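Local coordinates for LPS-assembly lipoprotein LptE (Acinetobacter baumannii, PDB 5TSE), which probably works with LptD to assemble lipopolysaccharide at the surface of the outer membrane, binding the lipopolysaccharide itself, at residues T24-T29 with I120-L125; Q61-N64 with T68-L71; T77-I80 with N86-T89; E90-T95 with T130-A135; R98-D103 with N111-Y116. All coordinates share one frame; numbering follows the deposited sequence.

Contact 1 of 5, residues T24-T29 with I120-L125; sequences TDDLET and IVIDDL
I122 of 120-125 pushes its side chain against the first turn of the helix that starts at D25, and the meeting is apolar. Its CG2 branch, anti to the backbone N, presses on the main chain of L27, with I122 CG2 3.9 Å from L27 CA and 4.0 Å from L27 N. L27 answers with its own CD1, which lies 4.1 Å from I122 CG2; the two side chains cross at a slant. The other branch, ending in CD1, reaches the exposed D26, where I122 CD1 comes within 3.9 Å of D26 CB and so meets the methylene, not the carboxylate. With methyl against backbone, the helices come close: L27 CA and I122 CA are 6.1 Å apart.

The two segments share no polar bond. D25 O is bonded within its own helix and takes two donors, T29 N at 2.9 Å and T29 OG1 at 3.0 Å, the hydroxyl standing above the carbonyl plane. Just outside this contact the helices do bond: D123 OD1 is hydrogen-bonded to the hydroxyl of Y34, farther along helix 25-37.

Below the pair lies the sheet: L27 touches Y56, and I122 and L125 touch L74. This is the two-layer alpha/beta sandwich of LptE, two helices side by side on one face of a sheet.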
# COMPACT_ATOMS: atom_id res chain seq x y z
N THR A 24 5.58 9.58 -1.32
CA THR A 24 4.53 8.61 -1.04
C THR A 24 3.49 9.27 -0.12
O THR A 24 2.83 8.60 0.67
CB THR A 24 5.09 7.33 -0.37
OG1 THR A 24 5.81 7.69 0.81
CG2 THR A 24 6.00 6.56 -1.31
N ASP A 25 3.36 10.59 -0.22
CA ASP A 25 2.43 11.34 0.62
C ASP A 25 1.00 10.82 0.53
O ASP A 25 0.35 10.57 1.55
CB ASP A 25 2.46 12.84 0.28
CG ASP A 25 3.81 13.50 0.60
OD1 ASP A 25 4.53 13.04 1.50
OD2 ASP A 25 4.13 14.52 -0.04
N ASP A 26 0.52 10.62 -0.69
CA ASP A 26 -0.84 10.11 -0.89
C ASP A 26 -1.04 8.78 -0.15
O ASP A 26 -2.05 8.59 0.51
CB ASP A 26 -1.16 9.97 -2.38
CG ASP A 26 -1.24 11.31 -3.10
OD1 ASP A 26 -1.63 12.31 -2.47
OD2 ASP A 26 -0.94 11.38 -4.32
N LEU A 27 -0.07 7.87 -0.22
CA LEU A 27 -0.22 6.59 0.48
C LEU A 27 -0.15 6.81 1.97
O LEU A 27 -0.95 6.25 2.72
CB LEU A 27 0.87 5.58 0.08
CG LEU A 27 0.76 4.17 0.66
CD1 LEU A 27 -0.52 3.47 0.21
CD2 LEU A 27 1.95 3.32 0.27
N GLU A 28 0.80 7.65 2.40
CA GLU A 28 0.95 7.90 3.83
C GLU A 28 -0.35 8.38 4.42
O GLU A 28 -0.76 7.89 5.47
CB GLU A 28 2.04 8.93 4.12
CG GLU A 28 2.33 9.10 5.61
CD GLU A 28 3.32 10.20 5.91
OE1 GLU A 28 4.06 10.62 5.00
OE2 GLU A 28 3.35 10.66 7.07
N THR A 29 -0.99 9.32 3.75
CA THR A 29 -2.26 9.88 4.22
C THR A 29 -3.32 8.79 4.38
O THR A 29 -3.91 8.64 5.44
CB THR A 29 -2.79 10.95 3.23
OG1 THR A 29 -1.81 11.99 3.09
CG2 THR A 29 -4.13 11.54 3.71
N ILE A 120 -7.90 5.53 -6.79
CA ILE A 120 -8.58 4.30 -6.38
C ILE A 120 -7.56 3.18 -6.07
O ILE A 120 -7.72 2.44 -5.11
CB ILE A 120 -9.61 3.85 -7.44
CG1 ILE A 120 -10.68 4.95 -7.59
CG2 ILE A 120 -10.28 2.54 -7.03
CD1 ILE A 120 -11.72 4.69 -8.65
N VAL A 121 -6.48 3.12 -6.85
CA VAL A 121 -5.42 2.10 -6.67
C VAL A 121 -4.69 2.29 -5.34
O VAL A 121 -4.50 1.34 -4.59
CB VAL A 121 -4.41 2.11 -7.86
CG1 VAL A 121 -3.12 1.36 -7.51
CG2 VAL A 121 -5.05 1.54 -9.13
N ILE A 122 -4.27 3.52 -5.08
CA ILE A 122 -3.58 3.86 -3.83
C ILE A 122 -4.47 3.52 -2.64
O ILE A 122 -4.05 2.82 -1.72
CB ILE A 122 -3.19 5.35 -3.78
CG1 ILE A 122 -2.10 5.62 -4.81
CG2 ILE A 122 -2.71 5.74 -2.38
CD1 ILE A 122 -1.72 7.08 -4.97
N ASP A 123 -5.71 3.98 -2.69
CA ASP A 123 -6.69 3.72 -1.64
C ASP A 123 -6.86 2.21 -1.41
O ASP A 123 -6.74 1.74 -0.29
CB ASP A 123 -8.03 4.32 -2.04
CG ASP A 123 -9.02 4.30 -0.91
OD1 ASP A 123 -8.74 4.99 0.10
OD2 ASP A 123 -10.07 3.64 -1.05
N ASP A 124 -7.10 1.47 -2.49
CA ASP A 124 -7.25 0.01 -2.47
C ASP A 124 -6.05 -0.60 -1.76
O ASP A 124 -6.21 -1.37 -0.80
CB ASP A 124 -7.38 -0.50 -3.94
CG ASP A 124 -7.47 -2.06 -4.07
OD1 ASP A 124 -7.00 -2.80 -3.19
OD2 ASP A 124 -8.00 -2.54 -5.11
N LEU A 125 -4.85 -0.23 -2.19
CA LEU A 125 -3.64 -0.76 -1.59
C LEU A 125 -3.50 -0.38 -0.11
O LEU A 125 -3.10 -1.21 0.69
CB LEU A 125 -2.40 -0.35 -2.38
CG LEU A 125 -1.08 -0.99 -1.92
CD1 LEU A 125 -1.21 -2.51 -1.84
CD2 LEU A 125 0.05 -0.61 -2.85

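Contact 2 of 5, residues Q61-N64 with T68-L71; sequences QLLN and TEVL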
# COMPACT_ATOMS: atom_id res chain seq x y z
N GLN A 61 1.48 0.19 -17.35
CA GLN A 61 1.64 -0.76 -18.46
C GLN A 61 0.71 -0.50 -19.61
O GLN A 61 -0.48 -0.26 -19.40
CB GLN A 61 1.29 -2.18 -18.05
CG GLN A 61 2.28 -2.97 -17.25
CD GLN A 61 1.80 -4.40 -17.09
OE1 GLN A 61 0.65 -4.64 -16.70
NE2 GLN A 61 2.66 -5.36 -17.39
N LEU A 62 1.23 -0.64 -20.82
CA LEU A 62 0.45 -0.54 -22.04
C LEU A 62 0.39 -1.99 -22.51
O LEU A 62 1.42 -2.58 -22.83
CB LEU A 62 1.12 0.38 -23.06
CG LEU A 62 1.32 1.81 -22.53
CD1 LEU A 62 2.07 2.68 -23.53
CD2 LEU A 62 -0.01 2.46 -22.17
N LEU A 63 -0.80 -2.57 -22.53
CA LEU A 63 -0.97 -3.97 -22.92
C LEU A 63 -1.74 -4.15 -24.22
O LEU A 63 -2.92 -3.81 -24.31
CB LEU A 63 -1.71 -4.73 -21.83
CG LEU A 63 -1.01 -4.82 -20.47
CD1 LEU A 63 -1.93 -5.53 -19.50
CD2 LEU A 63 0.34 -5.52 -20.56
N ASN A 64 -1.06 -4.71 -25.22
CA ASN A 64 -1.67 -4.97 -26.51
C ASN A 64 -2.16 -6.39 -26.57
O ASN A 64 -1.38 -7.33 -26.77
CB ASN A 64 -0.66 -4.68 -27.62
CG ASN A 64 -0.27 -3.21 -27.68
OD1 ASN A 64 -1.13 -2.33 -27.57
ND2 ASN A 64 1.01 -2.93 -27.87
N THR A 68 -6.11 -2.38 -27.11
CA THR A 68 -5.02 -1.71 -26.41
C THR A 68 -5.52 -1.27 -25.03
O THR A 68 -6.51 -0.57 -24.93
CB THR A 68 -4.50 -0.50 -27.20
OG1 THR A 68 -4.05 -0.94 -28.48
CG2 THR A 68 -3.33 0.17 -26.47
N GLU A 69 -4.79 -1.64 -23.99
CA GLU A 69 -5.18 -1.37 -22.61
C GLU A 69 -4.11 -0.70 -21.73
O GLU A 69 -2.96 -1.14 -21.70
CB GLU A 69 -5.60 -2.70 -22.00
CG GLU A 69 -5.93 -2.69 -20.52
CD GLU A 69 -6.57 -4.00 -20.07
OE1 GLU A 69 -7.55 -4.43 -20.72
OE2 GLU A 69 -6.13 -4.56 -19.04
N VAL A 70 -4.51 0.36 -21.03
CA VAL A 70 -3.63 1.07 -20.11
C VAL A 70 -3.90 0.57 -18.70
O VAL A 70 -5.00 0.77 -18.19
CB VAL A 70 -3.85 2.59 -20.14
CG1 VAL A 70 -2.98 3.28 -19.09
CG2 VAL A 70 -3.55 3.15 -21.52
N LEU A 71 -2.91 -0.05 -18.06
CA LEU A 71 -3.05 -0.60 -16.72
C LEU A 71 -2.18 0.15 -15.70
O LEU A 71 -0.95 0.23 -15.85
CB LEU A 71 -2.78 -2.10 -16.72
CG LEU A 71 -2.91 -2.87 -15.39
CD1 LEU A 71 -3.19 -4.34 -15.60
CD2 LEU A 71 -1.70 -2.67 -14.48
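L62 turns CG beside its own backbone N (chi1 -59°); in V70, CG1 stands anti to N (chi1 176°), which leaves CG2 beside N. These settings bring the two branches together on one face of the hairpin: L62 CD2 and V70 CG2 touch at 3.7 Å, the side chains lying alongside and pointing the same way. N64 and T68 continue that face toward the turn, joined by a weak hydrogen bond from T68 OG1 to N64 OD1 at 3.4 Å.

The other face carries Q61, L63, E69 and L71. Here the side-chain amide oxygen of Q61 rests on the leucine methyls, Q61 OE1 being 3.8 Å from L71 CD2, while L63 CD1 approaches L71 CD1 more loosely at 4.3 Å.

Between the faces runs an antiparallel ladder, the strand directions 156° apart. Q61 and L71 form one hydrogen-bonded pair, L63 and E69 the next. The links L71 N to Q61 O (2.8 Å) and L63 N to E69 O (2.7 Å) are almost perfectly straight; the return bonds, Q61 N to L71 O and E69 N to L63 O, are both 2.9 Å and more bent.

Strand 68-81 is the middle one of three here. Its far edge bonds to strand 92-101 through T68 with Y102 and V70 with Y100, and V70 also touches E114 of helix 110-134.

Contact 3 of 5, residues T77-I80 with N86-T89; sequences TFQI and NKIT. With FMT (formic acid), chain D.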
# COMPACT_ATOMS: atom_id res chain seq x y z
N THR A 77 6.11 -3.59 -1.02
CA THR A 77 6.71 -4.63 -0.19
C THR A 77 6.92 -3.97 1.17
O THR A 77 7.46 -2.87 1.26
CB THR A 77 8.02 -5.17 -0.77
OG1 THR A 77 7.76 -5.77 -2.06
CG2 THR A 77 8.64 -6.23 0.15
N PHE A 78 6.48 -4.63 2.23
CA PHE A 78 6.62 -4.08 3.56
C PHE A 78 6.77 -5.17 4.60
O PHE A 78 6.35 -6.31 4.40
CB PHE A 78 5.41 -3.22 3.89
CG PHE A 78 4.16 -4.01 4.13
CD1 PHE A 78 3.36 -4.42 3.07
CD2 PHE A 78 3.78 -4.36 5.43
CE1 PHE A 78 2.20 -5.15 3.29
CE2 PHE A 78 2.62 -5.09 5.66
CZ PHE A 78 1.83 -5.49 4.59
N GLN A 79 7.34 -4.80 5.74
CA GLN A 79 7.52 -5.72 6.84
C GLN A 79 7.49 -4.93 8.13
O GLN A 79 7.91 -3.77 8.15
CB GLN A 79 8.86 -6.46 6.71
CG GLN A 79 10.09 -5.59 6.90
CD GLN A 79 11.40 -6.31 6.56
OE1 GLN A 79 11.40 -7.44 6.08
NE2 GLN A 79 12.52 -5.63 6.80
N ILE A 80 6.98 -5.53 9.19
CA ILE A 80 6.97 -4.87 10.48
C ILE A 80 8.34 -5.06 11.14
O ILE A 80 8.93 -6.14 11.08
CB ILE A 80 5.91 -5.43 11.44
CG1 ILE A 80 4.52 -5.40 10.82
CG2 ILE A 80 5.91 -4.64 12.75
CD1 ILE A 80 3.98 -4.02 10.55
N ASN A 86 15.07 -4.78 14.43
CA ASN A 86 14.80 -6.20 14.28
C ASN A 86 13.57 -6.45 13.45
O ASN A 86 12.49 -5.94 13.74
CB ASN A 86 14.59 -6.86 15.65
CG ASN A 86 15.75 -6.64 16.61
OD1 ASN A 86 15.54 -6.45 17.80
ND2 ASN A 86 16.96 -6.64 16.08
N LYS A 87 13.74 -7.26 12.41
CA LYS A 87 12.66 -7.61 11.53
C LYS A 87 11.78 -8.55 12.33
O LYS A 87 12.29 -9.54 12.86
CB LYS A 87 13.22 -8.32 10.30
CG LYS A 87 12.18 -8.70 9.26
CD LYS A 87 12.78 -9.40 8.04
CE LYS A 87 13.35 -10.77 8.36
NZ LYS A 87 13.83 -11.44 7.13
N ILE A 88 10.50 -8.24 12.47
CA ILE A 88 9.62 -9.14 13.24
C ILE A 88 8.68 -9.98 12.33
O ILE A 88 8.10 -10.95 12.80
CB ILE A 88 8.88 -8.43 14.40
CG1 ILE A 88 7.71 -7.58 13.93
CG2 ILE A 88 9.88 -7.60 15.21
CD1 ILE A 88 6.87 -7.10 15.10
N THR A 89 8.55 -9.60 11.06
CA THR A 89 7.76 -10.37 10.09
C THR A 89 8.55 -10.42 8.80
O THR A 89 9.39 -9.57 8.56
CB THR A 89 6.42 -9.73 9.70
OG1 THR A 89 6.64 -8.58 8.88
CG2 THR A 89 5.61 -9.36 10.92
C FMT D . 8.33 -3.83 -5.32
O1 FMT D . 8.21 -4.52 -4.32
O2 FMT D . 7.63 -2.70 -5.40
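The loop between antiparallel strands 68-81 and 92-101, neighbours in the sheet, folds back against the end of the first, where I88 and T89 meet I80. I80 O is the focus: I88 N gives it a nearly straight hydrogen bond of 3.0 Å, and T89 N adds a weak one at 3.5 Å. In the reverse direction I80 N bonds to a side chain instead of a carbonyl, T89 OG1 at 3.1 Å. The threonine can do this because OG1 sits between its own N and carbonyl carbon (chi1 72°), facing the strand.

Apolar atoms close the joint. I80 CG2 lies 3.5 Å from I88 CD1, the isoleucines crossing at a slant, and I80 CB is 4.0 Å from T89 CG2. One residue earlier, Q79 and K87 cross at about a right angle, with Q79 OE1 3.1 Å from K87 CD. This is contact with the aliphatic shaft; the charged end goes on to a salt bridge with E90, and Q79 NE2 bonds to E81.

Three residues before I80, T77 OG1 donates to a formic acid molecule, T77 OG1 to FMT O1 2.6 Å, and is also hydrogen-bonded to the T93 hydroxyl. T57 holds the ligand too; the formic acid probably came from the crystallisation liquor.

Chemically, then, a threonine hydroxyl oxygen accepts the main-chain N-H of the buried residue I80, in place of a strand carbonyl.

Contact 4 of 5, residues E90-T95 with T130-A135; sequences EPRTLT and TRQISA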
# COMPACT_ATOMS: atom_id res chain seq x y z
N GLU A 90 8.29 -11.41 7.96
CA GLU A 90 8.99 -11.46 6.69
C GLU A 90 8.34 -10.42 5.77
O GLU A 90 7.19 -10.01 6.03
CB GLU A 90 8.94 -12.86 6.07
CG GLU A 90 9.68 -13.91 6.89
CD GLU A 90 11.18 -13.64 7.04
OE1 GLU A 90 11.73 -12.85 6.24
OE2 GLU A 90 11.81 -14.22 7.94
N PRO A 91 9.07 -9.97 4.74
CA PRO A 91 8.47 -9.00 3.83
C PRO A 91 7.21 -9.55 3.16
O PRO A 91 7.09 -10.75 2.98
CB PRO A 91 9.57 -8.74 2.78
CG PRO A 91 10.83 -9.27 3.34
CD PRO A 91 10.48 -10.27 4.40
N ARG A 92 6.29 -8.67 2.83
CA ARG A 92 5.04 -9.01 2.18
C ARG A 92 4.86 -8.04 1.01
O ARG A 92 4.92 -6.84 1.22
CB ARG A 92 3.90 -8.88 3.18
CG ARG A 92 2.50 -8.93 2.59
CD ARG A 92 2.19 -10.23 1.86
NE ARG A 92 2.18 -11.39 2.76
CZ ARG A 92 1.89 -12.63 2.38
NH1 ARG A 92 1.58 -12.90 1.11
NH2 ARG A 92 1.91 -13.61 3.27
N THR A 93 4.64 -8.58 -0.19
CA THR A 93 4.47 -7.80 -1.41
C THR A 93 3.00 -7.80 -1.88
O THR A 93 2.46 -8.87 -2.17
CB THR A 93 5.37 -8.36 -2.54
OG1 THR A 93 6.74 -8.25 -2.14
CG2 THR A 93 5.17 -7.61 -3.86
N LEU A 94 2.37 -6.63 -1.94
CA LEU A 94 0.97 -6.51 -2.38
C LEU A 94 0.87 -5.62 -3.60
O LEU A 94 1.76 -4.84 -3.87
CB LEU A 94 0.10 -5.93 -1.27
CG LEU A 94 0.19 -6.61 0.09
CD1 LEU A 94 -0.85 -6.00 1.02
CD2 LEU A 94 -0.01 -8.11 -0.03
N THR A 95 -0.25 -5.71 -4.30
CA THR A 95 -0.42 -4.93 -5.50
C THR A 95 -1.88 -4.62 -5.75
O THR A 95 -2.77 -5.40 -5.40
CB THR A 95 0.17 -5.67 -6.72
OG1 THR A 95 0.21 -4.80 -7.85
CG2 THR A 95 -0.65 -6.92 -7.08
N THR A 130 -3.39 -2.34 5.47
CA THR A 130 -4.04 -2.23 6.76
C THR A 130 -4.75 -3.54 7.16
O THR A 130 -4.72 -3.94 8.33
CB THR A 130 -5.00 -1.04 6.74
OG1 THR A 130 -4.24 0.16 6.57
CG2 THR A 130 -5.77 -0.95 8.02
N ARG A 131 -5.36 -4.20 6.18
CA ARG A 131 -6.05 -5.47 6.40
C ARG A 131 -5.07 -6.49 6.96
O ARG A 131 -5.29 -7.05 8.04
CB ARG A 131 -6.63 -6.02 5.08
CG ARG A 131 -7.61 -7.19 5.20
CD ARG A 131 -9.02 -6.76 5.63
NE ARG A 131 -9.72 -5.96 4.60
CZ ARG A 131 -9.77 -4.62 4.53
NH1 ARG A 131 -9.17 -3.84 5.44
NH2 ARG A 131 -10.44 -4.03 3.53
N GLN A 132 -3.97 -6.73 6.24
CA GLN A 132 -2.99 -7.73 6.67
C GLN A 132 -2.34 -7.48 8.02
O GLN A 132 -1.89 -8.44 8.66
CB GLN A 132 -1.93 -8.01 5.60
CG GLN A 132 -2.52 -8.69 4.37
CD GLN A 132 -1.49 -9.44 3.56
OE1 GLN A 132 -0.38 -9.69 4.02
NE2 GLN A 132 -1.87 -9.86 2.37
N ILE A 133 -2.28 -6.23 8.45
CA ILE A 133 -1.74 -5.89 9.77
C ILE A 133 -2.79 -6.22 10.83
O ILE A 133 -2.54 -7.01 11.73
CB ILE A 133 -1.32 -4.40 9.84
CG1 ILE A 133 -0.07 -4.19 8.98
CG2 ILE A 133 -1.03 -3.96 11.26
CD1 ILE A 133 0.31 -2.74 8.83
N SER A 134 -3.97 -5.63 10.67
CA SER A 134 -5.10 -5.82 11.60
C SER A 134 -5.55 -7.28 11.71
O SER A 134 -6.01 -7.71 12.77
CB SER A 134 -6.29 -4.97 11.15
OG SER A 134 -6.69 -5.31 9.83
N ALA A 135 -5.41 -8.04 10.62
CA ALA A 135 -5.78 -9.46 10.56
C ALA A 135 -4.60 -10.41 10.83
O ALA A 135 -4.74 -11.61 10.65
CB ALA A 135 -6.42 -9.78 9.21
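R92 and Q132 meet across the gap between strand and helix, and the arginine can be followed outward. Its CB already heads for the helix. CG, anti to the backbone N (chi1 168°), reaches the glutamine amide oxygen: R92 CG to Q132 OE1 is 3.3 Å. The chain then bends twice, at chi2 and chi3, and wraps around that same oxygen, with R92 CD 3.4 Å from Q132 OE1 and R92 NE 3.3 Å from it. The last of these is short enough for a hydrogen bond, but the angle is poor and it does not count as one. Even so, the positive charge near OE1 would probably favour this placing of the amide oxygen. CZ is farther off, R92 CZ to Q132 OE1 4.1 Å. At the tip, Q132 NE2 stands over one face of the guanidinium, whose plane is turned 75° from the amide; the two side chains cross at about a right angle.

Q132 arrives as an extended arm from the helix. Its other amide atom turns to L94, which comes from the opposite direction: L94 CD2 is 3.5 Å from Q132 NE2 and 4.1 Å from Q132 CD. The amide end thus meets the strand with both its atoms, OE1 against the arginine chain and NE2 against a leucine methyl.

In the fold, strand 92-101 is an outermost strand of the sheet, paired with strand 68-81 through R92 with F78 and L94 with V76. Helix 110-134 runs above it, and L94 also touches L125 and Q128 there, while L138, beyond the helix end, packs on both R92 and Q132.

Contact 5 of 5, residues R98-D103 with N111-Y116; sequences RSYQYD and NQQESY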
# COMPACT_ATOMS: atom_id res chain seq x y z
N ARG A 98 -5.94 -1.06 -11.75
CA ARG A 98 -7.15 -0.77 -12.49
C ARG A 98 -6.70 -0.48 -13.91
O ARG A 98 -5.60 0.04 -14.12
CB ARG A 98 -7.88 0.45 -11.94
CG ARG A 98 -8.45 0.31 -10.54
CD ARG A 98 -9.50 -0.78 -10.45
NE ARG A 98 -10.16 -0.75 -9.15
CZ ARG A 98 -9.68 -1.29 -8.02
NH1 ARG A 98 -8.49 -1.89 -7.99
NH2 ARG A 98 -10.39 -1.19 -6.90
N SER A 99 -7.52 -0.84 -14.89
CA SER A 99 -7.20 -0.56 -16.30
C SER A 99 -8.43 -0.17 -17.09
O SER A 99 -9.53 -0.58 -16.76
CB SER A 99 -6.55 -1.77 -16.97
OG SER A 99 -7.40 -2.89 -16.94
N TYR A 100 -8.21 0.60 -18.15
CA TYR A 100 -9.28 1.02 -19.05
C TYR A 100 -8.85 0.75 -20.50
O TYR A 100 -7.67 0.52 -20.79
CB TYR A 100 -9.60 2.51 -18.84
CG TYR A 100 -8.50 3.47 -19.22
CD1 TYR A 100 -7.45 3.74 -18.36
CD2 TYR A 100 -8.52 4.14 -20.44
CE1 TYR A 100 -6.45 4.63 -18.70
CE2 TYR A 100 -7.51 5.03 -20.80
CZ TYR A 100 -6.48 5.27 -19.92
OH TYR A 100 -5.48 6.15 -20.27
N GLN A 101 -9.82 0.76 -21.41
CA GLN A 101 -9.54 0.53 -22.82
C GLN A 101 -9.02 1.82 -23.46
O GLN A 101 -9.71 2.83 -23.45
CB GLN A 101 -10.80 0.09 -23.56
CG GLN A 101 -10.58 -0.17 -25.06
CD GLN A 101 -11.87 -0.39 -25.85
OE1 GLN A 101 -12.96 -0.52 -25.28
NE2 GLN A 101 -11.74 -0.43 -27.17
N TYR A 102 -7.80 1.78 -23.99
CA TYR A 102 -7.26 2.94 -24.69
C TYR A 102 -8.07 3.08 -25.97
O TYR A 102 -8.29 2.10 -26.69
CB TYR A 102 -5.77 2.77 -25.01
CG TYR A 102 -5.22 3.84 -25.93
CD1 TYR A 102 -4.78 5.08 -25.44
CD2 TYR A 102 -5.13 3.62 -27.31
CE1 TYR A 102 -4.28 6.06 -26.29
CE2 TYR A 102 -4.63 4.59 -28.17
CZ TYR A 102 -4.20 5.80 -27.66
OH TYR A 102 -3.71 6.75 -28.53
N ASP A 103 -8.54 4.30 -26.23
CA ASP A 103 -9.35 4.59 -27.40
C ASP A 103 -8.79 5.86 -28.04
O ASP A 103 -8.71 6.90 -27.39
CB ASP A 103 -10.80 4.79 -26.96
CG ASP A 103 -11.75 4.97 -28.13
OD1 ASP A 103 -11.38 4.64 -29.28
OD2 ASP A 103 -12.89 5.42 -27.88
N ASN A 111 -6.01 11.90 -18.95
CA ASN A 111 -5.51 12.49 -17.71
C ASN A 111 -6.53 12.45 -16.56
O ASN A 111 -6.17 12.13 -15.43
CB ASN A 111 -5.04 13.92 -18.00
CG ASN A 111 -3.87 13.96 -18.99
OD1 ASN A 111 -3.01 13.07 -18.99
ND2 ASN A 111 -3.82 15.01 -19.82
N GLN A 112 -7.79 12.77 -16.86
CA GLN A 112 -8.85 12.71 -15.85
C GLN A 112 -9.08 11.27 -15.43
O GLN A 112 -9.16 10.98 -14.25
CB GLN A 112 -10.17 13.24 -16.39
CG GLN A 112 -10.17 14.69 -16.81
CD GLN A 112 -11.56 15.15 -17.26
OE1 GLN A 112 -12.51 14.36 -17.35
NE2 GLN A 112 -11.68 16.45 -17.53
N GLN A 113 -9.22 10.39 -16.42
CA GLN A 113 -9.44 8.97 -16.18
C GLN A 113 -8.32 8.35 -15.37
O GLN A 113 -8.58 7.62 -14.41
CB GLN A 113 -9.51 8.21 -17.51
CG GLN A 113 -10.71 8.54 -18.37
CD GLN A 113 -10.69 7.82 -19.70
OE1 GLN A 113 -9.63 7.61 -20.29
NE2 GLN A 113 -11.87 7.45 -20.20
N GLU A 114 -7.08 8.64 -15.75
CA GLU A 114 -5.93 8.05 -15.07
C GLU A 114 -5.76 8.54 -13.66
O GLU A 114 -5.61 7.72 -12.76
CB GLU A 114 -4.63 8.16 -15.89
CG GLU A 114 -4.71 7.29 -17.13
CD GLU A 114 -3.43 7.17 -17.93
OE1 GLU A 114 -2.32 7.36 -17.39
OE2 GLU A 114 -3.54 6.83 -19.13
N SER A 115 -5.80 9.85 -13.44
CA SER A 115 -5.67 10.35 -12.07
C SER A 115 -6.80 9.76 -11.18
O SER A 115 -6.59 9.48 -10.01
CB SER A 115 -5.67 11.87 -12.05
OG SER A 115 -6.84 12.37 -12.64
N TYR A 116 -7.98 9.56 -11.77
CA TYR A 116 -9.13 8.95 -11.08
C TYR A 116 -8.84 7.51 -10.71
O TYR A 116 -9.06 7.10 -9.56
CB TYR A 116 -10.36 9.01 -12.00
CG TYR A 116 -11.58 8.16 -11.64
CD1 TYR A 116 -12.54 8.61 -10.74
CD2 TYR A 116 -11.82 6.95 -12.29
CE1 TYR A 116 -13.66 7.86 -10.45
CE2 TYR A 116 -12.94 6.18 -12.00
CZ TYR A 116 -13.87 6.64 -11.09
OH TYR A 116 -15.02 5.90 -10.80
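Y100 and Q113 are the nearest backbone points here, 8.5 Å apart from CA to CA, with strand 92-101 below and helix 110-134 above, the two layers of the alpha/beta sandwich near the end of the sheet. Y100 spans the gap. With CG between the backbone N and the carbonyl carbon (chi1 66°), its ring stands up from the strand toward the helix.

The phenol meets E114, whose extended side chain swings in and crosses the ring at about a right angle. Y100 OH donates to E114 OE2; the modelled 2.4 Å is very short, so its exact length is doubtful. OE2 lies at the ring edge, near the ring plane, with the carboxylate turned 50° from it. The aliphatic part of the glutamate also packs, E114 CG being 3.5 Å from Y100 CE1. E114 is buried: OE1 forms a salt bridge with R60, which probably favours the ionised form, whereas the E110 carboxylate close to OE2 would work the other way.

One residue earlier on the helix, Q113 brings its amide to a different part of the ring. The approach is oblique, the two planes 60° apart, and Q113 OE1 comes to 3.4 Å from Y100 CE2.

All five contacts belong to one sheet and the two helices laid over it. Contacts 2 and 5 lie together at one end, centres 10 Å apart and joined by T68 O to Y102 N; contacts 3 and 4 pair likewise, 10 Å apart, around F78 and R92. These two ends are far from each other, with contacts 3 and 5 about 34 Å apart between centres. Contact 1 sits nearer the middle, touching contact 4 through L125 and L94 and contact 5 through the D124-R98 salt bridge. Along the chain, contact 1 encloses contacts 2, 3 and 5 and crosses contact 4. Helix 110-134, shared by contacts 1, 4 and 5, therefore ties the elongated sheet together lengthwise.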